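Local coordinates for protein Na-translocating NADH-quinone reductase subunit C NqrC (PDB 4XHF) that binds flavin mononucleotide and is the C subunit of a multi-subunit bacterial membrane complex, at residues Leu71-Leu74 against Asp75-Lys78; Lys104-Ile107 against Ala108-Thr112; Pro179-Leu182 against Ser183-Gly187; Leu190-Asp193 against Lys194-Ala198. All blocks are in the same frame, centred on the assembly; numbering follows the deposited sequence.

All four contacts are local, each within one unbroken run of chain, and their centres lie about 14 to 18 Å from the centre of the chain. Contacts 1, 2 and 3 are partly buried, whereas contact 4 is a surface feature. Contacts 1 and 4 are both hairpin connections in which an Asn or Asp side chain accepts from the backbone of the turn, and contact 2 uses Asp106 likewise in an irregular loop before strand 113-123. Contact 3 differs: two buried indoles, one on a short helix and one just beyond it, pack edge to face. Helix 221-234 is touched by contacts 2, 3 and 4. Contact 1 lies on the opposite side of the chain's centre from contact 3.

Contact 1 (Leu71-Leu74 against Asp75-Lys78); sequences LINL and DTGK
Asn73 and Thr76 meet inside the beta-hairpin connection that joins strand 67-73 to the short strand 79-80. Two backbone bonds define the hairpin. Asn73 N donates to Lys78 O at 2.6 Å, and Gly77 N donates to Asn73 O across four residues, an alpha turn. Gly77 completes the reversal with a positive phi of 85°, a conformation readily open to glycine.

The Asn73 side chain lies along one side of this bend. Its CB lies 3.3 Å from Thr76 OG1 and also borders Lys78 O. With CG turned anti to the backbone N (chi1 -173°), the amide swings over the start of the 75-78 segment, CG resting 3.5 Å from Thr76 OG1. At the tip, OD1 accepts the backbone N-H of Thr76: the OD1 to Thr76 N distance is 3.0 Å, and the donor lies in the carbonyl plane on a lone pair. The hydroxyl of Thr76 adds a weak hydrogen bond to the same oxygen, so two donors of one residue hold the amide oxygen. Thr76 CG2 also packs close to Asn73 OD1, at 3.4 Å.

Neighbouring elements fix the edges. Leu74 is hydrogen-bonded through its backbone to Asn115 and packs on Arg113 and Ala117 of strand 113-123, while Asp75 forms a salt bridge with Arg113. Lys78 pairs through NZ with Asp80.

The hydroxyl of Thr76 has a further role as acceptor in an ST turn: Lys78 N approaches Thr76 OG1 to 3.0 Å with an N-H...O angle of 162°.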
loop_
_atom_site.group_PDB
_atom_site.type_symbol
_atom_site.label_atom_id
_atom_site.label_comp_id
_atom_site.label_asym_id
_atom_site.label_seq_id
_atom_site.Cartn_x
_atom_site.Cartn_y
_atom_site.Cartn_z
ATOM N N LEU A 71 11.672 7.322 -3.734
ATOM C CA LEU A 71 10.680 8.295 -4.157
ATOM C C LEU A 71 10.610 8.228 -5.676
ATOM O O LEU A 71 11.609 8.459 -6.353
ATOM C CB LEU A 71 11.045 9.701 -3.678
ATOM C CG LEU A 71 9.999 10.796 -3.909
ATOM C CD1 LEU A 71 8.737 10.528 -3.094
ATOM C CD2 LEU A 71 10.579 12.168 -3.584
ATOM N N ILE A 72 9.438 7.894 -6.205
ATOM C CA ILE A 72 9.282 7.705 -7.641
ATOM C C ILE A 72 8.230 8.646 -8.208
ATOM O O ILE A 72 7.250 8.978 -7.541
ATOM C CB ILE A 72 8.902 6.241 -7.983
ATOM C CG1 ILE A 72 7.567 5.852 -7.344
ATOM C CG2 ILE A 72 10.003 5.293 -7.531
ATOM C CD1 ILE A 72 6.393 5.906 -8.296
ATOM N N ASN A 73 8.455 9.079 -9.443
ATOM C CA ASN A 73 7.483 9.874 -10.173
ATOM C C ASN A 73 6.392 8.973 -10.734
ATOM O O ASN A 73 6.661 8.096 -11.553
ATOM C CB ASN A 73 8.168 10.647 -11.298
ATOM C CG ASN A 73 7.240 11.622 -11.984
ATOM O OD1 ASN A 73 6.441 11.243 -12.838
ATOM N ND2 ASN A 73 7.343 12.891 -11.614
ATOM N N LEU A 74 5.162 9.190 -10.285
ATOM C CA LEU A 74 4.055 8.312 -10.638
ATOM C C LEU A 74 3.746 8.312 -12.133
ATOM O O LEU A 74 3.399 7.276 -12.697
ATOM C CB LEU A 74 2.806 8.710 -9.849
ATOM C CG LEU A 74 2.808 8.295 -8.375
ATOM C CD1 LEU A 74 1.729 9.036 -7.605
ATOM C CD2 LEU A 74 2.619 6.792 -8.240
ATOM N N ASP A 75 3.877 9.469 -12.775
ATOM C CA ASP A 75 3.563 9.589 -14.195
ATOM C C ASP A 75 4.598 8.900 -15.080
ATOM O O ASP A 75 4.242 8.244 -16.061
ATOM C CB ASP A 75 3.451 11.063 -14.591
ATOM C CG ASP A 75 2.216 11.731 -14.016
ATOM O OD1 ASP A 75 1.156 11.074 -13.943
ATOM O OD2 ASP A 75 2.304 12.919 -13.638
ATOM N N THR A 76 5.872 9.045 -14.729
ATOM C CA THR A 76 6.961 8.531 -15.559
ATOM C C THR A 76 7.503 7.199 -15.052
ATOM O O THR A 76 8.027 6.399 -15.828
ATOM C CB THR A 76 8.132 9.532 -15.630
ATOM O OG1 THR A 76 8.785 9.605 -14.357
ATOM C CG2 THR A 76 7.636 10.914 -16.027
ATOM N N GLY A 77 7.380 6.966 -13.750
ATOM C CA GLY A 77 7.932 5.772 -13.137
ATOM C C GLY A 77 9.398 5.936 -12.774
ATOM O O GLY A 77 10.026 5.006 -12.265
ATOM N N LYS A 78 9.945 7.120 -13.039
ATOM C CA LYS A 78 11.343 7.408 -12.734
ATOM C C LYS A 78 11.545 7.650 -11.242
ATOM O O LYS A 78 10.638 8.107 -10.548
ATOM C CB LYS A 78 11.827 8.627 -13.528
ATOM C CG LYS A 78 13.264 9.048 -13.213
ATOM C CD LYS A 78 13.750 10.178 -14.115
ATOM C CE LYS A 78 13.050 11.496 -13.811
ATOM N NZ LYS A 78 13.329 11.985 -12.429
#

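Contact 2 (Lys104-Ile107 against Ala108-Thr112); sequences KKDI and AKIKT
Asp106 governs this loop by accepting three backbone N-H groups from residues 109 to 111. The first bond is between backbones: Lys109 N reaches Asp106 O at 3.1 Å and closes a type I beta turn from Asp106 to Lys109. Its donor stands well above the carbonyl plane, 67° out of it.

The other two go to the carboxylate, one per oxygen. Ile110 N lies 2.9 Å from Asp106 OD1, and Lys111 N lies 2.8 Å from Asp106 OD2. Both donors come in on the syn sides, Lys111 N tilted 27° from the carboxylate plane, so two successive amides grip the group and restrict its rotation. The torsion chi1 of -168°, which turns CG away from the backbone N, carries the carboxylate across the turn to these amides. The amides probably help to stabilise its negative charge.

Beyond these bonds, carbon meets oxygen: Ile110 CG1 lies 3.3 Å from Asp106 OD1, beside the group its own N-H grips.

The loop runs between strands 100-101 and 113-123. Ile107 packs on Arg229 and Glu232 of helix 221-234, and Ala108 and Ile110 on its Phe233. Strand 129-139 is met by Ile110 at Tyr137, and by the backbone of Ala108 at Lys139.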
loop_
_atom_site.group_PDB
_atom_site.type_symbol
_atom_site.label_atom_id
_atom_site.label_comp_id
_atom_site.label_asym_id
_atom_site.label_seq_id
_atom_site.Cartn_x
_atom_site.Cartn_y
_atom_site.Cartn_z
ATOM N N LYS A 104 -7.826 11.965 -13.306
ATOM C CA LYS A 104 -8.854 11.942 -14.339
ATOM C C LYS A 104 -10.027 11.090 -13.875
ATOM O O LYS A 104 -11.165 11.545 -13.859
ATOM C CB LYS A 104 -8.304 11.400 -15.658
ATOM C CG LYS A 104 -9.307 11.471 -16.804
ATOM C CD LYS A 104 -9.234 10.246 -17.701
ATOM C CE LYS A 104 -10.304 10.283 -18.780
ATOM N NZ LYS A 104 -11.678 10.358 -18.209
ATOM N N LYS A 105 -9.738 9.845 -13.512
ATOM C CA LYS A 105 -10.743 8.934 -12.976
ATOM C C LYS A 105 -10.482 8.714 -11.490
ATOM O O LYS A 105 -9.734 7.816 -11.104
ATOM C CB LYS A 105 -10.726 7.606 -13.736
ATOM C CG LYS A 105 -11.221 7.722 -15.172
ATOM C CD LYS A 105 -10.813 6.520 -16.012
ATOM C CE LYS A 105 -11.519 6.505 -17.362
ATOM N NZ LYS A 105 -12.755 5.672 -17.338
ATOM N N ASP A 106 -11.097 9.555 -10.666
ATOM C CA ASP A 106 -10.862 9.539 -9.227
ATOM C C ASP A 106 -11.665 8.434 -8.536
ATOM O O ASP A 106 -12.593 8.706 -7.774
ATOM C CB ASP A 106 -11.209 10.905 -8.630
ATOM C CG ASP A 106 -10.721 11.062 -7.205
ATOM O OD1 ASP A 106 -9.868 10.258 -6.773
ATOM O OD2 ASP A 106 -11.182 11.999 -6.519
ATOM N N ILE A 107 -11.283 7.189 -8.803
ATOM C CA ILE A 107 -12.000 6.018 -8.303
ATOM C C ILE A 107 -12.011 5.967 -6.775
ATOM O O ILE A 107 -13.006 5.570 -6.166
ATOM C CB ILE A 107 -11.374 4.710 -8.854
ATOM C CG1 ILE A 107 -11.423 4.696 -10.385
ATOM C CG2 ILE A 107 -12.099 3.489 -8.305
ATOM C CD1 ILE A 107 -10.608 3.581 -11.029
ATOM N N ALA A 108 -10.899 6.368 -6.165
ATOM C CA ALA A 108 -10.742 6.293 -4.716
ATOM C C ALA A 108 -11.213 7.565 -4.014
ATOM O O ALA A 108 -11.126 7.669 -2.792
ATOM C CB ALA A 108 -9.290 6.016 -4.367
ATOM N N LYS A 109 -11.705 8.526 -4.791
ATOM C CA LYS A 109 -12.250 9.766 -4.243
ATOM C C LYS A 109 -11.231 10.492 -3.372
ATOM O O LYS A 109 -11.547 10.925 -2.263
ATOM C CB LYS A 109 -13.520 9.477 -3.436
ATOM C CG LYS A 109 -14.573 8.707 -4.215
ATOM C CD LYS A 109 -15.720 8.253 -3.330
ATOM C CE LYS A 109 -16.635 7.293 -4.079
ATOM N NZ LYS A 109 -17.720 6.745 -3.221
ATOM N N ILE A 110 -10.007 10.621 -3.878
ATOM C CA ILE A 110 -8.939 11.296 -3.146
ATOM C C ILE A 110 -8.814 12.758 -3.563
ATOM O O ILE A 110 -8.041 13.509 -2.969
ATOM C CB ILE A 110 -7.579 10.590 -3.349
ATOM C CG1 ILE A 110 -7.166 10.603 -4.826
ATOM C CG2 ILE A 110 -7.653 9.163 -2.823
ATOM C CD1 ILE A 110 -5.772 10.060 -5.080
ATOM N N LYS A 111 -9.561 13.147 -4.596
ATOM C CA LYS A 111 -9.659 14.541 -5.043
ATOM C C LYS A 111 -8.359 15.090 -5.631
ATOM O O LYS A 111 -8.376 15.735 -6.678
ATOM C CB LYS A 111 -10.114 15.437 -3.887
ATOM C CG LYS A 111 -11.521 15.141 -3.387
ATOM C CD LYS A 111 -12.593 15.660 -4.339
ATOM C CE LYS A 111 -12.630 17.185 -4.380
ATOM N NZ LYS A 111 -13.788 17.704 -5.156
ATOM N N THR A 112 -7.239 14.846 -4.960
ATOM C CA THR A 112 -5.945 15.304 -5.443
ATOM C C THR A 112 -4.908 14.206 -5.236
ATOM O O THR A 112 -5.013 13.416 -4.299
ATOM C CB THR A 112 -5.505 16.605 -4.732
ATOM O OG1 THR A 112 -4.251 17.052 -5.261
ATOM C CG2 THR A 112 -5.376 16.392 -3.230
#

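Contact 3 (Pro179-Leu182 against Ser183-Gly187); sequences PHWL and SLWKG
Trp181 and Trp185, one helical turn apart, form a T-shaped (edge-to-face) pair on the buried side of the short helix 179-182 and the helically turned residues after it. Their planes stand at 83°, with the six-membered ring of Trp181 and the five-membered ring of Trp185 4.6 Å apart between centroids. Trp185 supplies the edge: its NE1 lies over one face of Trp181, displaced toward the rim, and approaches CH2 of that ring to 3.3 Å. Farther along the same edge, Trp185 CZ2 touches Trp181 CH2 at 3.6 Å. The first torsions bring the indoles together: Trp181 CG is anti to its own backbone N (chi1 180°), whereas Trp185 CG sits beside its own N (chi1 -66°). Leu184 meets Trp181 alone of the two, its CD1 approaching Trp181 CD1 obliquely at 3.7 Å.

Ser183 serves the outer side. Its backbone N bonds to Pro179 O in the manner of an alpha-helix, at 3.0 Å, and its hydroxyl donates to His180 O, the OG to O distance being 2.9 Å. The following bonds, from Leu184 N to Trp181 O and from Trp185 N to Leu182 O, have the three-residue spacing of a 3-10 turn.

Trp185 packs on Ile158 and Val161 of strand 158-165, on Val214, and on Val227 and Met231 of helix 221-234. The Trp181 side chain is about 10 Å from the bound flavin mononucleotide.

The chemistry is thus divided by side: a serine caters for backbone oxygen at the surface, while aromatic packing joins the helix to the interior. Trp181 NE1 satisfies its buried polarity by bonding to Asp215 O.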
loop_
_atom_site.group_PDB
_atom_site.type_symbol
_atom_site.label_atom_id
_atom_site.label_comp_id
_atom_site.label_asym_id
_atom_site.label_seq_id
_atom_site.Cartn_x
_atom_site.Cartn_y
_atom_site.Cartn_z
ATOM N N PRO A 179 -5.897 -7.717 11.855
ATOM C CA PRO A 179 -4.978 -8.633 11.168
ATOM C C PRO A 179 -5.647 -9.908 10.664
ATOM O O PRO A 179 -5.204 -10.472 9.664
ATOM C CB PRO A 179 -3.948 -8.966 12.250
ATOM C CG PRO A 179 -3.970 -7.803 13.153
ATOM C CD PRO A 179 -5.395 -7.364 13.195
ATOM N N HIS A 180 -6.688 -10.359 11.356
ATOM C CA HIS A 180 -7.415 -11.551 10.942
ATOM C C HIS A 180 -7.972 -11.382 9.535
ATOM O O HIS A 180 -7.979 -12.325 8.745
ATOM C CB HIS A 180 -8.553 -11.860 11.917
ATOM C CG HIS A 180 -8.090 -12.316 13.266
ATOM N ND1 HIS A 180 -7.915 -13.646 13.582
ATOM C CD2 HIS A 180 -7.770 -11.620 14.383
ATOM C CE1 HIS A 180 -7.506 -13.750 14.834
ATOM N NE2 HIS A 180 -7.409 -12.534 15.342
ATOM N N TRP A 181 -8.434 -10.174 9.227
ATOM C CA TRP A 181 -9.011 -9.888 7.920
ATOM C C TRP A 181 -7.936 -9.550 6.893
ATOM O O TRP A 181 -8.019 -9.963 5.738
ATOM C CB TRP A 181 -10.012 -8.737 8.017
ATOM C CG TRP A 181 -10.636 -8.391 6.701
ATOM C CD1 TRP A 181 -11.634 -9.067 6.064
ATOM C CD2 TRP A 181 -10.299 -7.284 5.859
ATOM N NE1 TRP A 181 -11.941 -8.450 4.876
ATOM C CE2 TRP A 181 -11.136 -7.352 4.727
ATOM C CE3 TRP A 181 -9.372 -6.241 5.952
ATOM C CZ2 TRP A 181 -11.074 -6.418 3.697
ATOM C CZ3 TRP A 181 -9.312 -5.314 4.929
ATOM C CH2 TRP A 181 -10.157 -5.408 3.816
ATOM N N LEU A 182 -6.930 -8.795 7.319
ATOM C CA LEU A 182 -5.847 -8.388 6.432
ATOM C C LEU A 182 -5.063 -9.591 5.911
ATOM O O LEU A 182 -4.530 -9.561 4.803
ATOM C CB LEU A 182 -4.905 -7.424 7.155
ATOM C CG LEU A 182 -5.466 -6.037 7.473
ATOM C CD1 LEU A 182 -4.603 -5.348 8.512
ATOM C CD2 LEU A 182 -5.547 -5.199 6.209
ATOM N N SER A 183 -4.994 -10.647 6.715
ATOM C CA SER A 183 -4.236 -11.839 6.349
ATOM C C SER A 183 -4.873 -12.573 5.174
ATOM O O SER A 183 -4.219 -13.375 4.506
ATOM C CB SER A 183 -4.123 -12.783 7.544
ATOM O OG SER A 183 -5.387 -13.327 7.882
ATOM N N LEU A 184 -6.151 -12.300 4.934
ATOM C CA LEU A 184 -6.885 -12.939 3.847
ATOM C C LEU A 184 -6.350 -12.537 2.476
ATOM O O LEU A 184 -6.517 -13.267 1.500
ATOM C CB LEU A 184 -8.371 -12.587 3.933
ATOM C CG LEU A 184 -9.108 -12.949 5.222
ATOM C CD1 LEU A 184 -10.543 -12.461 5.142
ATOM C CD2 LEU A 184 -9.064 -14.444 5.482
ATOM N N TRP A 185 -5.720 -11.370 2.404
ATOM C CA TRP A 185 -5.232 -10.841 1.136
ATOM C C TRP A 185 -3.977 -11.564 0.658
ATOM O O TRP A 185 -3.670 -11.559 -0.534
ATOM C CB TRP A 185 -4.944 -9.344 1.263
ATOM C CG TRP A 185 -6.168 -8.506 1.506
ATOM C CD1 TRP A 185 -6.790 -8.290 2.701
ATOM C CD2 TRP A 185 -6.909 -7.765 0.530
ATOM N NE1 TRP A 185 -7.875 -7.466 2.528
ATOM C CE2 TRP A 185 -7.969 -7.129 1.204
ATOM C CE3 TRP A 185 -6.779 -7.580 -0.849
ATOM C CZ2 TRP A 185 -8.894 -6.322 0.547
ATOM C CZ3 TRP A 185 -7.698 -6.779 -1.498
ATOM C CH2 TRP A 185 -8.741 -6.160 -0.801
ATOM N N LYS A 186 -3.253 -12.178 1.591
ATOM C CA LYS A 186 -2.007 -12.863 1.266
ATOM C C LYS A 186 -2.231 -13.945 0.213
ATOM O O LYS A 186 -3.050 -14.845 0.397
ATOM C CB LYS A 186 -1.393 -13.472 2.535
ATOM C CG LYS A 186 -0.122 -14.293 2.314
ATOM C CD LYS A 186 1.035 -13.427 1.855
ATOM C CE LYS A 186 2.288 -14.250 1.588
ATOM N NZ LYS A 186 2.857 -14.826 2.837
ATOM N N GLY A 187 -1.507 -13.838 -0.898
ATOM C CA GLY A 187 -1.551 -14.843 -1.947
ATOM C C GLY A 187 -2.516 -14.506 -3.067
ATOM O O GLY A 187 -2.480 -15.120 -4.132
#

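Contact 4 (Leu190-Asp193 against Lys194-Ala198)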
loop_
_atom_site.group_PDB
_atom_site.type_symbol
_atom_site.label_atom_id
_atom_site.label_comp_id
_atom_site.label_asym_id
_atom_site.label_seq_id
_atom_site.Cartn_x
_atom_site.Cartn_y
_atom_site.Cartn_z
ATOM N N LEU A 190 -3.861 -9.261 -7.984
ATOM C CA LEU A 190 -4.527 -8.017 -8.355
ATOM C C LEU A 190 -5.156 -8.060 -9.743
ATOM O O LEU A 190 -6.262 -7.554 -9.937
ATOM C CB LEU A 190 -3.536 -6.853 -8.282
ATOM C CG LEU A 190 -3.055 -6.476 -6.880
ATOM C CD1 LEU A 190 -1.766 -5.691 -6.969
ATOM C CD2 LEU A 190 -4.111 -5.669 -6.144
ATOM N N PHE A 191 -4.453 -8.663 -10.700
ATOM C CA PHE A 191 -4.846 -8.606 -12.108
ATOM C C PHE A 191 -5.160 -9.970 -12.707
ATOM O O PHE A 191 -4.669 -10.995 -12.233
ATOM C CB PHE A 191 -3.736 -7.955 -12.931
ATOM C CG PHE A 191 -3.251 -6.655 -12.371
ATOM C CD1 PHE A 191 -3.934 -5.479 -12.626
ATOM C CD2 PHE A 191 -2.105 -6.606 -11.598
ATOM C CE1 PHE A 191 -3.486 -4.281 -12.114
ATOM C CE2 PHE A 191 -1.653 -5.411 -11.083
ATOM C CZ PHE A 191 -2.343 -4.247 -11.342
ATOM N N ASP A 192 -5.968 -9.968 -13.767
ATOM C CA ASP A 192 -6.235 -11.180 -14.535
ATOM C C ASP A 192 -5.217 -11.326 -15.668
ATOM O O ASP A 192 -4.236 -10.584 -15.730
ATOM C CB ASP A 192 -7.672 -11.177 -15.085
ATOM C CG ASP A 192 -7.970 -9.987 -15.992
ATOM O OD1 ASP A 192 -7.057 -9.484 -16.677
ATOM O OD2 ASP A 192 -9.144 -9.560 -16.027
ATOM N N ASP A 193 -5.456 -12.279 -16.565
ATOM C CA ASP A 193 -4.546 -12.529 -17.680
ATOM C C ASP A 193 -4.639 -11.441 -18.752
ATOM O O ASP A 193 -3.745 -11.313 -19.588
ATOM C CB ASP A 193 -4.820 -13.907 -18.296
ATOM C CG ASP A 193 -6.296 -14.160 -18.552
ATOM O OD1 ASP A 193 -7.015 -13.212 -18.926
ATOM O OD2 ASP A 193 -6.737 -15.314 -18.373
ATOM N N LYS A 194 -5.717 -10.662 -18.724
ATOM C CA LYS A 194 -5.854 -9.519 -19.625
ATOM C C LYS A 194 -5.180 -8.279 -19.028
ATOM O O LYS A 194 -5.267 -7.186 -19.590
ATOM C CB LYS A 194 -7.332 -9.226 -19.914
ATOM C CG LYS A 194 -8.101 -10.388 -20.537
ATOM C CD LYS A 194 -7.803 -10.554 -22.024
ATOM C CE LYS A 194 -8.517 -9.503 -22.868
ATOM N NZ LYS A 194 -8.440 -9.796 -24.327
ATOM N N GLY A 195 -4.515 -8.454 -17.889
ATOM C CA GLY A 195 -3.835 -7.359 -17.217
ATOM C C GLY A 195 -4.790 -6.389 -16.545
ATOM O O GLY A 195 -4.391 -5.306 -16.116
ATOM N N LYS A 196 -6.056 -6.782 -16.453
ATOM C CA LYS A 196 -7.088 -5.939 -15.866
ATOM C C LYS A 196 -7.252 -6.230 -14.378
ATOM O O LYS A 196 -7.258 -7.387 -13.963
ATOM C CB LYS A 196 -8.416 -6.150 -16.596
ATOM C CG LYS A 196 -9.601 -5.426 -15.973
ATOM C CD LYS A 196 -10.860 -5.607 -16.805
ATOM C CE LYS A 196 -10.824 -4.772 -18.071
ATOM N NZ LYS A 196 -11.465 -5.481 -19.208
ATOM N N PHE A 197 -7.379 -5.170 -13.586
ATOM C CA PHE A 197 -7.628 -5.290 -12.155
ATOM C C PHE A 197 -8.857 -6.163 -11.910
ATOM O O PHE A 197 -9.906 -5.942 -12.517
ATOM C CB PHE A 197 -7.815 -3.906 -11.535
ATOM C CG PHE A 197 -7.947 -3.923 -10.044
ATOM C CD1 PHE A 197 -6.826 -3.869 -9.238
ATOM C CD2 PHE A 197 -9.194 -3.984 -9.448
ATOM C CE1 PHE A 197 -6.945 -3.881 -7.865
ATOM C CE2 PHE A 197 -9.320 -3.996 -8.077
ATOM C CZ PHE A 197 -8.193 -3.944 -7.283
ATOM N N ALA A 198 -8.725 -7.146 -11.019
ATOM C CA ALA A 198 -9.729 -8.201 -10.891
ATOM C C ALA A 198 -10.189 -8.458 -9.456
ATOM O O ALA A 198 -11.133 -9.220 -9.238
ATOM C CB ALA A 198 -9.184 -9.493 -11.491
#
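The ring of Phe191 turns an edge to the peptide between Lys196 and Phe197, its CD1 3.6 Å from Phe197 N. Over one face of that ring lies Leu190 CB from its own side of the bend. Phe197 in turn has Phe191 CE1 at its ring edge, and Leu190 CD2 meets its CE1 obliquely at 3.8 Å.

These groups flank a beta hairpin at the protein surface. Phe191 and Phe197 form a single antiparallel bridge as a non-hydrogen-bonded pair, their CA atoms 4.3 Å apart. The bonds on its two sides run from Ala198 N to Leu190 O, at 2.7 Å and in the carbonyl plane, and from Asp192 N to Lys196 O. A type I turn from Asp192 to Gly195 closes the end. Gly195, with a positive phi of 73°, makes the G1 beta bulge usual for such a turn, and its N bonds to Asp192 O.

Around the hairpin, Phe191 N is held by Asn156 OD1. Phe197 packs on Met231 and Glu232 of helix 221-234, while Leu190 and Phe191 lean on Phe235.

Asp192 serves the turn's amides with its side chain. Its chi1 of 59° sets CG between the backbone N and the carbonyl carbon, which brings OD1 to Lys194 N for a weak bond at 2.7 Å. A second, straighter bond comes from Lys196 N: it reaches Asp192 OD1 at 2.9 Å from above the carboxylate plane.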